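Local structure of type III Pentaketide Synthase (Neurospora crassa, 3EUO) at residues D20-L25 and D49-I54; L84-S89 and K125-S130; A222-L227 and N340-K345; K263-P268 and I369-C374. The protein probably catalyses acyl transfer and polyketide chain extension as a type III pentaketide synthase of the chalcone and stilbene synthase family. All coordinates share one frame; numbering follows the deposited sequence.

Interaction 1: D20-L25 and D49-I54; sequences DAIDIL and DQRSSI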
loop_
_atom_site.group_PDB
_atom_site.type_symbol
_atom_site.label_atom_id
_atom_site.label_comp_id
_atom_site.label_asym_id
_atom_site.label_seq_id
_atom_site.Cartn_x
_atom_site.Cartn_y
_atom_site.Cartn_z
ATOM N N ASP A 20 29.236 -12.029 -13.571
ATOM C CA ASP A 20 29.595 -13.423 -13.285
ATOM C C ASP A 20 28.820 -14.047 -12.117
ATOM O O ASP A 20 28.784 -15.268 -11.993
ATOM C CB ASP A 20 31.111 -13.599 -13.091
ATOM C CG ASP A 20 31.637 -12.940 -11.817
ATOM O OD1 ASP A 20 31.165 -11.841 -11.450
ATOM O OD2 ASP A 20 32.553 -13.521 -11.189
ATOM N N ALA A 21 28.199 -13.217 -11.278
ATOM C CA ALA A 21 27.432 -13.707 -10.129
ATOM C C ALA A 21 26.315 -14.670 -10.549
ATOM O O ALA A 21 26.197 -15.775 -10.010
ATOM C CB ALA A 21 26.850 -12.540 -9.328
ATOM N N ILE A 22 25.496 -14.256 -11.514
ATOM C CA ILE A 22 24.412 -15.128 -11.962
ATOM C C ILE A 22 24.937 -16.306 -12.792
ATOM O O ILE A 22 24.308 -17.361 -12.809
ATOM C CB ILE A 22 23.244 -14.387 -12.673
ATOM C CG1 ILE A 22 23.686 -13.776 -14.002
ATOM C CG2 ILE A 22 22.600 -13.338 -11.742
ATOM C CD1 ILE A 22 22.503 -13.382 -14.892
ATOM N N ASP A 23 26.086 -16.128 -13.454
ATOM C CA ASP A 23 26.794 -17.248 -14.103
ATOM C C ASP A 23 27.096 -18.333 -13.068
ATOM O O ASP A 23 26.801 -19.514 -13.287
ATOM C CB ASP A 23 28.102 -16.787 -14.757
ATOM C CG ASP A 23 27.882 -15.979 -16.032
ATOM O OD1 ASP A 23 26.726 -15.868 -16.490
ATOM O OD2 ASP A 23 28.878 -15.454 -16.575
ATOM N N ILE A 24 27.665 -17.918 -11.937
ATOM C CA ILE A 24 28.009 -18.836 -10.851
ATOM C C ILE A 24 26.788 -19.605 -10.344
ATOM O O ILE A 24 26.816 -20.839 -10.231
ATOM C CB ILE A 24 28.694 -18.097 -9.655
ATOM C CG1 ILE A 24 29.996 -17.400 -10.089
ATOM C CG2 ILE A 24 28.922 -19.045 -8.489
ATOM C CD1 ILE A 24 31.025 -18.309 -10.722
ATOM N N LEU A 25 25.713 -18.880 -10.050
ATOM C CA LEU A 25 24.526 -19.498 -9.479
ATOM C C LEU A 25 23.786 -20.341 -10.489
ATOM O O LEU A 25 23.231 -21.376 -10.144
ATOM C CB LEU A 25 23.586 -18.437 -8.896
ATOM C CG LEU A 25 24.059 -17.863 -7.563
ATOM C CD1 LEU A 25 23.282 -16.571 -7.261
ATOM C CD2 LEU A 25 23.907 -18.895 -6.429
ATOM N N ASP A 49 27.549 -2.567 -15.071
ATOM C CA ASP A 49 28.838 -3.044 -14.605
ATOM C C ASP A 49 28.704 -3.883 -13.324
ATOM O O ASP A 49 29.317 -4.949 -13.196
ATOM C CB ASP A 49 29.765 -1.843 -14.366
ATOM C CG ASP A 49 31.208 -2.248 -14.153
ATOM O OD1 ASP A 49 31.726 -3.069 -14.948
ATOM O OD2 ASP A 49 31.828 -1.727 -13.199
ATOM N N GLN A 50 27.916 -3.385 -12.377
ATOM C CA GLN A 50 27.738 -4.024 -11.075
ATOM C C GLN A 50 26.338 -3.789 -10.544
ATOM O O GLN A 50 25.772 -2.719 -10.748
ATOM C CB GLN A 50 28.741 -3.475 -10.062
ATOM C CG GLN A 50 30.170 -3.938 -10.287
ATOM C CD GLN A 50 31.042 -3.712 -9.082
ATOM O OE1 GLN A 50 31.107 -2.602 -8.541
ATOM N NE2 GLN A 50 31.725 -4.765 -8.645
ATOM N N ARG A 51 25.794 -4.798 -9.865
ATOM C CA ARG A 51 24.501 -4.676 -9.192
ATOM C C ARG A 51 24.700 -4.759 -7.682
ATOM O O ARG A 51 25.433 -5.611 -7.184
ATOM C CB ARG A 51 23.528 -5.768 -9.639
ATOM C CG ARG A 51 23.081 -5.704 -11.094
ATOM C CD ARG A 51 22.185 -6.904 -11.453
ATOM N NE ARG A 51 22.861 -8.180 -11.214
ATOM C CZ ARG A 51 22.597 -9.012 -10.206
ATOM N NH1 ARG A 51 21.644 -8.729 -9.314
ATOM N NH2 ARG A 51 23.293 -10.137 -10.083
ATOM N N SER A 52 24.043 -3.866 -6.957
ATOM C CA SER A 52 24.117 -3.844 -5.504
ATOM C C SER A 52 23.264 -4.968 -4.927
ATOM O O SER A 52 22.155 -5.200 -5.399
ATOM C CB SER A 52 23.637 -2.492 -4.988
ATOM O OG SER A 52 24.597 -1.482 -5.295
ATOM N N SER A 53 23.791 -5.658 -3.917
ATOM C CA SER A 53 23.101 -6.807 -3.318
ATOM C C SER A 53 23.350 -6.951 -1.823
ATOM O O SER A 53 24.440 -6.643 -1.322
ATOM C CB SER A 53 23.510 -8.098 -4.029
ATOM O OG SER A 53 22.853 -9.229 -3.487
ATOM N N ILE A 54 22.330 -7.436 -1.120
ATOM C CA ILE A 54 22.450 -7.776 0.300
ATOM C C ILE A 54 23.437 -8.921 0.546
ATOM O O ILE A 54 23.896 -9.116 1.673
ATOM C CB ILE A 54 21.085 -8.135 0.939
ATOM C CG1 ILE A 54 20.433 -9.330 0.229
ATOM C CG2 ILE A 54 20.168 -6.925 0.970
ATOM C CD1 ILE A 54 20.734 -10.681 0.875
HETATM O O HOH W 1 25.274 -11.188 -12.000
#
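A21 on helix 20-29 and R51 on strand 51-53 make the closest backbone approach of the two segments, and with their CA atoms still 9.5 Å apart the long arginine has to span the gap. R51 does so with CG beside its backbone N (chi1 -66°) and a bend at chi3 (-58°), which carries the guanidinium to the helix. There NH2 meets the CG2 methyl of I22 at 3.7 Å, the two side chains crossing at about a right angle, while the CB of A21 stands farther off, 4.4 Å from the same NH2. Strand 51-53 pairs with strand 15-17 in a small antiparallel sheet, apart from the large mixed sheet of this thiolase-like fold, and the backbone of R51 bonds to L17 there; helix 20-29 follows strand 15-17, and R51 reaches it from strand 51-53. A water completes the bridge: it accepts from R51 NH2 at 3.0 Å, lying at the guanidinium edge and in its plane, and from the backbone N of I22 at 3.1 Å. NH1 of R51 is hydrogen-bonded to the carbonyl O of F201, so two nitrogens of the group have separate anchors and its rotation is restrained.

Interaction 2: L84-S89 and K125-S130; sequences LAVEAS and KELGLS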
loop_
_atom_site.group_PDB
_atom_site.type_symbol
_atom_site.label_atom_id
_atom_site.label_comp_id
_atom_site.label_asym_id
_atom_site.label_seq_id
_atom_site.Cartn_x
_atom_site.Cartn_y
_atom_site.Cartn_z
ATOM N N LEU A 84 18.833 -1.008 5.869
ATOM C CA LEU A 84 19.153 -0.078 4.786
ATOM C C LEU A 84 18.161 1.077 4.815
ATOM O O LEU A 84 18.539 2.245 4.669
ATOM C CB LEU A 84 19.076 -0.784 3.422
ATOM C CG LEU A 84 19.923 -2.035 3.188
ATOM C CD1 LEU A 84 19.581 -2.677 1.846
ATOM C CD2 LEU A 84 21.408 -1.702 3.282
ATOM N N ALA A 85 16.891 0.738 5.014
ATOM C CA ALA A 85 15.820 1.731 5.064
ATOM C C ALA A 85 15.981 2.652 6.273
ATOM O O ALA A 85 15.739 3.861 6.187
ATOM C CB ALA A 85 14.471 1.039 5.093
ATOM N N VAL A 86 16.399 2.073 7.395
ATOM C CA VAL A 86 16.627 2.846 8.609
ATOM C C VAL A 86 17.765 3.846 8.365
ATOM O O VAL A 86 17.634 5.025 8.684
ATOM C CB VAL A 86 16.902 1.943 9.840
ATOM C CG1 VAL A 86 17.323 2.775 11.051
ATOM C CG2 VAL A 86 15.662 1.105 10.191
ATOM N N GLU A 87 18.857 3.380 7.764
ATOM C CA GLU A 87 20.015 4.257 7.530
ATOM C C GLU A 87 19.749 5.360 6.495
ATOM O O GLU A 87 20.152 6.512 6.692
ATOM C CB GLU A 87 21.253 3.425 7.175
ATOM C CG GLU A 87 22.520 4.235 6.865
ATOM C CD GLU A 87 23.051 5.041 8.057
ATOM O OE1 GLU A 87 22.644 4.791 9.215
ATOM O OE2 GLU A 87 23.893 5.933 7.824
ATOM N N ALA A 88 19.057 5.012 5.405
ATOM C CA ALA A 88 18.668 5.989 4.384
ATOM C C ALA A 88 17.767 7.072 4.985
ATOM O O ALA A 88 17.962 8.261 4.747
ATOM C CB ALA A 88 17.961 5.295 3.221
ATOM N N SER A 89 16.790 6.641 5.778
ATOM C CA SER A 89 15.877 7.553 6.457
ATOM C C SER A 89 16.616 8.456 7.438
ATOM O O SER A 89 16.310 9.647 7.529
ATOM C CB SER A 89 14.780 6.770 7.183
ATOM O OG SER A 89 13.988 6.031 6.257
ATOM N N LYS A 125 9.728 2.485 14.002
ATOM C CA LYS A 125 10.056 2.112 15.386
ATOM C C LYS A 125 11.549 2.276 15.671
ATOM O O LYS A 125 11.936 2.828 16.705
ATOM C CB LYS A 125 9.623 0.665 15.668
ATOM C CG LYS A 125 9.895 0.169 17.098
ATOM C CD LYS A 125 9.722 -1.345 17.183
ATOM C CE LYS A 125 9.951 -1.899 18.595
ATOM N NZ LYS A 125 11.363 -2.330 18.837
ATOM N N GLU A 126 12.384 1.787 14.757
ATOM C CA GLU A 126 13.833 1.923 14.891
ATOM C C GLU A 126 14.286 3.383 14.876
ATOM O O GLU A 126 15.259 3.744 15.548
ATOM C CB GLU A 126 14.551 1.146 13.794
ATOM C CG GLU A 126 14.600 -0.353 14.015
ATOM C CD GLU A 126 15.753 -1.006 13.271
ATOM O OE1 GLU A 126 16.854 -0.406 13.222
ATOM O OE2 GLU A 126 15.563 -2.119 12.732
ATOM N N LEU A 127 13.573 4.214 14.119
ATOM C CA LEU A 127 13.841 5.648 14.051
ATOM C C LEU A 127 13.295 6.422 15.257
ATOM O O LEU A 127 13.653 7.588 15.466
ATOM C CB LEU A 127 13.259 6.246 12.760
ATOM C CG LEU A 127 13.881 5.821 11.424
ATOM C CD1 LEU A 127 12.978 6.262 10.276
ATOM C CD2 LEU A 127 15.283 6.407 11.251
ATOM N N GLY A 128 12.422 5.788 16.034
ATOM C CA GLY A 128 11.824 6.428 17.205
ATOM C C GLY A 128 10.780 7.463 16.833
ATOM O O GLY A 128 10.595 8.455 17.543
ATOM N N LEU A 129 10.076 7.233 15.724
ATOM C CA LEU A 129 9.032 8.162 15.280
ATOM C C LEU A 129 7.796 8.116 16.175
ATOM O O LEU A 129 7.655 7.212 16.999
ATOM C CB LEU A 129 8.663 7.906 13.813
ATOM C CG LEU A 129 9.825 7.970 12.819
ATOM C CD1 LEU A 129 9.298 7.883 11.404
ATOM C CD2 LEU A 129 10.645 9.243 13.006
ATOM N N SER A 130 6.918 9.104 16.015
ATOM C CA SER A 130 5.736 9.280 16.861
ATOM C C SER A 130 4.808 8.065 16.862
ATOM O O SER A 130 4.608 7.431 15.831
ATOM C CB SER A 130 4.955 10.512 16.394
ATOM O OG SER A 130 3.787 10.712 17.176
#
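V86 and L127 carry the apolar part of this helix-to-helix contact, their CA atoms only 6.7 Å apart and their side chains sliding past each other in opposite directions. CG1 of V86 lies 4.2 Å from CD2 of L127, and CD2 of L127 also comes to 3.7 Å from the backbone O of V86. The other branch of the leucine, CD1, reaches the CB of S89 at 3.6 Å, so L127 straddles one turn of helix 70-96. In the fold the two helices pack together beside strand 168-175, whose L170 touches both S89 and L127. Helix 119-127 ends here in a Schellman motif, with G128 taking the positive phi (74°) that favours glycine. Mixed polar and apolar contact lies on the outer side, where the exposed E126 crosses V86 at about a right angle and rests OE1 on its CG2 at 3.6 Å. An alanine at V86 is likely to open a gap between L127 CD2 and the aliphatic part of E126, leaving both less firmly seated. A side-chain hydrogen bond within helix 70-96 runs from S89 OG to A85 O at 2.8 Å, from the carbonyl face opposite to that used by S89 N.

Interaction 3: A222-L227 and N340-K345; sequences AIYDLL and NRLREK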
loop_
_atom_site.group_PDB
_atom_site.type_symbol
_atom_site.label_atom_id
_atom_site.label_comp_id
_atom_site.label_asym_id
_atom_site.label_seq_id
_atom_site.Cartn_x
_atom_site.Cartn_y
_atom_site.Cartn_z
ATOM N N ALA A 222 16.704 24.194 1.198
ATOM C CA ALA A 222 16.120 22.974 0.662
ATOM C C ALA A 222 16.988 22.542 -0.505
ATOM O O ALA A 222 17.793 23.329 -1.006
ATOM C CB ALA A 222 14.692 23.210 0.213
ATOM N N ILE A 223 16.846 21.288 -0.920
ATOM C CA ILE A 223 17.622 20.773 -2.042
ATOM C C ILE A 223 16.849 20.987 -3.341
ATOM O O ILE A 223 17.390 21.518 -4.311
ATOM C CB ILE A 223 18.020 19.286 -1.853
ATOM C CG1 ILE A 223 18.892 19.117 -0.611
ATOM C CG2 ILE A 223 18.818 18.792 -3.035
ATOM C CD1 ILE A 223 18.160 18.647 0.574
ATOM N N TYR A 224 15.580 20.582 -3.343
ATOM C CA TYR A 224 14.696 20.773 -4.488
ATOM C C TYR A 224 13.372 21.320 -3.996
ATOM O O TYR A 224 12.938 20.980 -2.895
ATOM C CB TYR A 224 14.401 19.447 -5.197
ATOM C CG TYR A 224 15.591 18.692 -5.743
ATOM C CD1 TYR A 224 16.187 19.066 -6.954
ATOM C CD2 TYR A 224 16.096 17.580 -5.077
ATOM C CE1 TYR A 224 17.275 18.362 -7.470
ATOM C CE2 TYR A 224 17.183 16.862 -5.590
ATOM C CZ TYR A 224 17.763 17.262 -6.788
ATOM O OH TYR A 224 18.836 16.553 -7.294
ATOM N N ASP A 225 12.738 22.161 -4.806
ATOM C CA ASP A 225 11.327 22.495 -4.621
ATOM C C ASP A 225 10.497 21.628 -5.568
ATOM O O ASP A 225 10.868 21.442 -6.727
ATOM C CB ASP A 225 11.075 23.972 -4.915
ATOM C CG ASP A 225 11.830 24.893 -3.979
ATOM O OD1 ASP A 225 11.689 24.744 -2.747
ATOM O OD2 ASP A 225 12.562 25.769 -4.477
ATOM N N LEU A 226 9.390 21.076 -5.073
ATOM C CA LEU A 226 8.521 20.250 -5.912
ATOM C C LEU A 226 7.415 21.134 -6.486
ATOM O O LEU A 226 6.593 21.660 -5.742
ATOM C CB LEU A 226 7.947 19.071 -5.113
ATOM C CG LEU A 226 6.931 18.143 -5.790
ATOM C CD1 LEU A 226 7.442 17.579 -7.117
ATOM C CD2 LEU A 226 6.535 17.014 -4.836
ATOM N N LEU A 227 7.406 21.302 -7.808
ATOM C CA LEU A 227 6.517 22.283 -8.437
ATOM C C LEU A 227 5.252 21.684 -9.023
ATOM O O LEU A 227 4.207 22.333 -9.071
ATOM C CB LEU A 227 7.259 23.068 -9.524
ATOM C CG LEU A 227 8.511 23.842 -9.091
ATOM C CD1 LEU A 227 9.121 24.568 -10.288
ATOM C CD2 LEU A 227 8.215 24.812 -7.958
ATOM N N ASN A 340 19.585 12.107 -5.449
ATOM C CA ASN A 340 20.674 12.333 -4.507
ATOM C C ASN A 340 22.000 12.510 -5.250
ATOM O O ASN A 340 22.769 13.434 -4.976
ATOM C CB ASN A 340 20.766 11.166 -3.516
ATOM C CG ASN A 340 21.747 11.431 -2.384
ATOM O OD1 ASN A 340 21.759 12.514 -1.795
ATOM N ND2 ASN A 340 22.569 10.439 -2.074
ATOM N N ARG A 341 22.255 11.625 -6.206
ATOM C CA ARG A 341 23.512 11.661 -6.955
ATOM C C ARG A 341 23.604 12.898 -7.852
ATOM O O ARG A 341 24.687 13.464 -8.017
ATOM C CB ARG A 341 23.677 10.378 -7.776
ATOM C CG ARG A 341 24.972 10.275 -8.584
ATOM C CD ARG A 341 26.174 9.902 -7.723
ATOM N NE ARG A 341 27.323 9.560 -8.559
ATOM C CZ ARG A 341 28.516 10.146 -8.497
ATOM N NH1 ARG A 341 28.753 11.103 -7.613
ATOM N NH2 ARG A 341 29.483 9.754 -9.314
ATOM N N LEU A 342 22.474 13.319 -8.416
ATOM C CA LEU A 342 22.442 14.455 -9.344
ATOM C C LEU A 342 23.044 15.718 -8.742
ATOM O O LEU A 342 23.700 16.494 -9.441
ATOM C CB LEU A 342 21.010 14.730 -9.822
ATOM C CG LEU A 342 20.778 15.842 -10.854
ATOM C CD1 LEU A 342 21.486 15.552 -12.170
ATOM C CD2 LEU A 342 19.289 16.057 -11.084
ATOM N N ARG A 343 22.823 15.927 -7.446
ATOM C CA ARG A 343 23.266 17.167 -6.810
ATOM C C ARG A 343 24.692 17.105 -6.249
ATOM O O ARG A 343 25.125 18.025 -5.553
ATOM C CB ARG A 343 22.250 17.658 -5.756
ATOM C CG ARG A 343 21.810 16.620 -4.712
ATOM C CD ARG A 343 22.912 16.272 -3.722
ATOM N NE ARG A 343 22.446 15.405 -2.637
ATOM C CZ ARG A 343 21.923 15.837 -1.487
ATOM N NH1 ARG A 343 21.781 17.139 -1.249
ATOM N NH2 ARG A 343 21.537 14.963 -0.567
ATOM N N GLU A 344 25.420 16.031 -6.559
ATOM C CA GLU A 344 26.809 15.883 -6.119
ATOM C C GLU A 344 27.767 16.553 -7.109
ATOM O O GLU A 344 27.457 16.659 -8.299
ATOM C CB GLU A 344 27.159 14.407 -5.908
ATOM C CG GLU A 344 26.319 13.758 -4.804
ATOM C CD GLU A 344 26.717 12.327 -4.477
ATOM O OE1 GLU A 344 27.553 11.737 -5.198
ATOM O OE2 GLU A 344 26.174 11.788 -3.488
ATOM N N LYS A 345 28.917 17.007 -6.613
ATOM C CA LYS A 345 29.849 17.810 -7.421
ATOM C C LYS A 345 30.332 17.135 -8.708
ATOM O O LYS A 345 30.456 17.794 -9.740
ATOM C CB LYS A 345 31.055 18.267 -6.592
ATOM C CG LYS A 345 30.725 19.144 -5.390
ATOM C CD LYS A 345 30.350 20.572 -5.785
ATOM C CE LYS A 345 30.075 21.442 -4.551
ATOM N NZ LYS A 345 28.853 21.009 -3.802
#
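I223 lays two of its carbons against the end of R343: CG1 lies 3.6 Å from NH1, CG2 3.8 Å from the same nitrogen, and the group is met obliquely. The arginine is folded back to be there, with CG between its own backbone N and carbonyl carbon (chi1 51°) and a second bend at chi2 (71°). That fold also sets the edge of its guanidinium against N340, whose OD1 is gripped side-on by two nitrogens of the group. NH2 donates at 2.7 Å nearly along the C=O axis of the N340 amide, while NE, 3.1 Å from OD1, comes from above the carbonyl plane; OD1 lies nearly in the guanidinium plane, and the pair of bonds fixes the rotation of the group. NH2 also forms a salt bridge with E95. A leucine in place of R343 would probably leave OD1 of N340 and the carboxylate of E95 without these partners. Y224 reaches the same helix end with its hydroxyl: OH lies 3.8 Å from both CB and CD2 of L342 and 3.9 Å from CB of R343, and it is hydrogen-bonded to the carbonyl O of L339. I223 and Y224 both face I5 of strand 4-11 in a classic beta bulge. The contact therefore seats the end of helix 334-342 against the start of strand 224-233, with strands 359-366 and 370-378 alongside and L342 also packed on helix 318-327.

Interaction 4: K263-P268 and I369-C374; sequences KASLQP and INVEMC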
loop_
_atom_site.group_PDB
_atom_site.type_symbol
_atom_site.label_atom_id
_atom_site.label_comp_id
_atom_site.label_asym_id
_atom_site.label_seq_id
_atom_site.Cartn_x
_atom_site.Cartn_y
_atom_site.Cartn_z
ATOM N N LYS A 263 8.701 4.630 -24.310
ATOM C CA LYS A 263 9.242 5.688 -25.164
ATOM C C LYS A 263 8.123 6.582 -25.692
ATOM O O LYS A 263 8.251 7.805 -25.684
ATOM C CB LYS A 263 10.056 5.100 -26.321
ATOM C CG LYS A 263 10.741 6.152 -27.190
ATOM C CD LYS A 263 11.495 5.526 -28.343
ATOM C CE LYS A 263 12.055 6.600 -29.273
ATOM N NZ LYS A 263 12.893 6.010 -30.350
ATOM N N ALA A 264 7.027 5.957 -26.128
ATOM C CA ALA A 264 5.871 6.663 -26.689
ATOM C C ALA A 264 5.142 7.565 -25.691
ATOM O O ALA A 264 4.485 8.532 -26.087
ATOM C CB ALA A 264 4.891 5.663 -27.313
ATOM N N SER A 265 5.250 7.249 -24.405
ATOM C CA SER A 265 4.530 8.000 -23.375
ATOM C C SER A 265 5.222 9.294 -22.941
ATOM O O SER A 265 4.580 10.163 -22.346
ATOM C CB SER A 265 4.272 7.122 -22.146
ATOM O OG SER A 265 5.473 6.875 -21.437
ATOM N N LEU A 266 6.514 9.422 -23.247
ATOM C CA LEU A 266 7.333 10.537 -22.743
ATOM C C LEU A 266 6.873 11.917 -23.221
ATOM O O LEU A 266 6.592 12.797 -22.410
ATOM C CB LEU A 266 8.818 10.330 -23.083
ATOM C CG LEU A 266 9.604 9.188 -22.413
ATOM C CD1 LEU A 266 10.899 8.948 -23.146
ATOM C CD2 LEU A 266 9.881 9.463 -20.928
ATOM N N GLN A 267 6.793 12.097 -24.539
ATOM C CA GLN A 267 6.419 13.388 -25.128
ATOM C C GLN A 267 5.064 13.915 -24.622
ATOM O O GLN A 267 4.989 15.059 -24.170
ATOM C CB GLN A 267 6.466 13.334 -26.668
ATOM C CG GLN A 267 7.819 12.875 -27.251
ATOM C CD GLN A 267 7.842 11.417 -27.727
ATOM O OE1 GLN A 267 8.269 11.135 -28.861
ATOM N NE2 GLN A 267 7.403 10.484 -26.865
ATOM N N PRO A 268 3.997 13.086 -24.687
ATOM C CA PRO A 268 2.676 13.537 -24.234
ATOM C C PRO A 268 2.610 13.859 -22.737
ATOM O O PRO A 268 1.949 14.824 -22.344
ATOM C CB PRO A 268 1.769 12.342 -24.547
ATOM C CG PRO A 268 2.508 11.552 -25.557
ATOM C CD PRO A 268 3.938 11.706 -25.202
ATOM N N ILE A 369 0.563 -0.160 -17.403
ATOM C CA ILE A 369 1.826 0.538 -17.117
ATOM C C ILE A 369 1.556 1.937 -16.575
ATOM O O ILE A 369 0.857 2.728 -17.212
ATOM C CB ILE A 369 2.730 0.654 -18.383
ATOM C CG1 ILE A 369 3.182 -0.728 -18.867
ATOM C CG2 ILE A 369 3.958 1.559 -18.099
ATOM C CD1 ILE A 369 3.953 -0.712 -20.210
ATOM N N ASN A 370 2.111 2.226 -15.397
ATOM C CA ASN A 370 1.991 3.543 -14.782
ATOM C C ASN A 370 3.173 4.413 -15.161
ATOM O O ASN A 370 4.316 3.963 -15.085
ATOM C CB ASN A 370 1.967 3.423 -13.255
ATOM C CG ASN A 370 0.664 2.860 -12.722
ATOM O OD1 ASN A 370 -0.199 2.401 -13.479
ATOM N ND2 ASN A 370 0.513 2.896 -11.404
ATOM N N VAL A 371 2.886 5.652 -15.550
ATOM C CA VAL A 371 3.913 6.647 -15.826
ATOM C C VAL A 371 3.835 7.743 -14.767
ATOM O O VAL A 371 2.748 8.248 -14.473
ATOM C CB VAL A 371 3.715 7.292 -17.217
ATOM C CG1 VAL A 371 4.834 8.293 -17.504
ATOM C CG2 VAL A 371 3.638 6.229 -18.312
ATOM N N GLU A 372 4.987 8.109 -14.209
ATOM C CA GLU A 372 5.084 9.173 -13.221
ATOM C C GLU A 372 6.103 10.200 -13.698
ATOM O O GLU A 372 7.198 9.833 -14.116
ATOM C CB GLU A 372 5.544 8.619 -11.865
ATOM C CG GLU A 372 4.601 7.600 -11.221
ATOM C CD GLU A 372 3.360 8.214 -10.560
ATOM O OE1 GLU A 372 3.313 9.438 -10.314
ATOM O OE2 GLU A 372 2.424 7.451 -10.267
ATOM N N MET A 373 5.730 11.474 -13.655
ATOM C CA MET A 373 6.686 12.561 -13.881
ATOM C C MET A 373 6.530 13.612 -12.798
ATOM O O MET A 373 5.435 13.818 -12.277
ATOM C CB MET A 373 6.495 13.228 -15.251
ATOM C CG MET A 373 7.166 12.543 -16.411
ATOM S SD MET A 373 7.328 13.590 -17.906
ATOM C CE MET A 373 7.663 12.297 -19.086
ATOM N N CYS A 374 7.630 14.283 -12.472
ATOM C CA CYS A 374 7.584 15.430 -11.578
ATOM C C CYS A 374 8.509 16.528 -12.087
ATOM O O CYS A 374 9.474 16.259 -12.817
ATOM C CB CYS A 374 7.949 15.024 -10.147
ATOM S SG CYS A 374 9.650 14.479 -9.917
#
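M373 and L266 form the tighter half of this contact between strand 370-378 and helix 258-277. The methionine chain is extended beyond CG (chi2 -163°, chi3 -163°), which drives CE across to the helix, where it stands 3.5 Å from the backbone O of L266 and 4.0 Å from its CD2. The two side chains cross at about a right angle. Two residues earlier on the strand, V371 sends CG2 to S265, 3.7 Å from OG and 4.0 Å from CB; the CA atoms of these two residues are 7.7 Å apart. By contrast, A264 and P268 are exposed and Q267 points away from the strand, its NE2 making a weak bond to K263 O, while K263 NZ is hydrogen-bonded to S308 OG of helix 300-310. The helix is kinked at P268, whose N makes no bond to the preceding turn. The strand lies within the large mixed sheet, and E372, between the two touching residues, pairs instead with R151 of helix 145-162. The hydroxyl of S265 is hydrogen-bonded to A262 O, so it can face a valine methyl with its polar need met; the contact itself relies on shape and van der Waals fit, not on bonds between helix and strand.

Interactions 1 and 2 both close before interactions 3 and 4 open; the last two cross along the chain, because 263-268 falls between 222-227 and 340-345, and 369-374 follows. Strands 224-233 and 370-378 are neighbours in the large mixed sheet, so interactions 3 and 4, with centres 21 Å apart, touch directly: L226 CD1 meets C374 CB at 4.0 Å. Both set helices against that sheet. Interaction 2, on the opposite side of the chain's centre from interaction 4 and 32 Å away between centres, joins two helices beside strand 168-175 of the same sheet. The centre of interaction 1 is about 30 Å from those of interactions 3 and 4; it joins a helix to the separate two-stranded sheet.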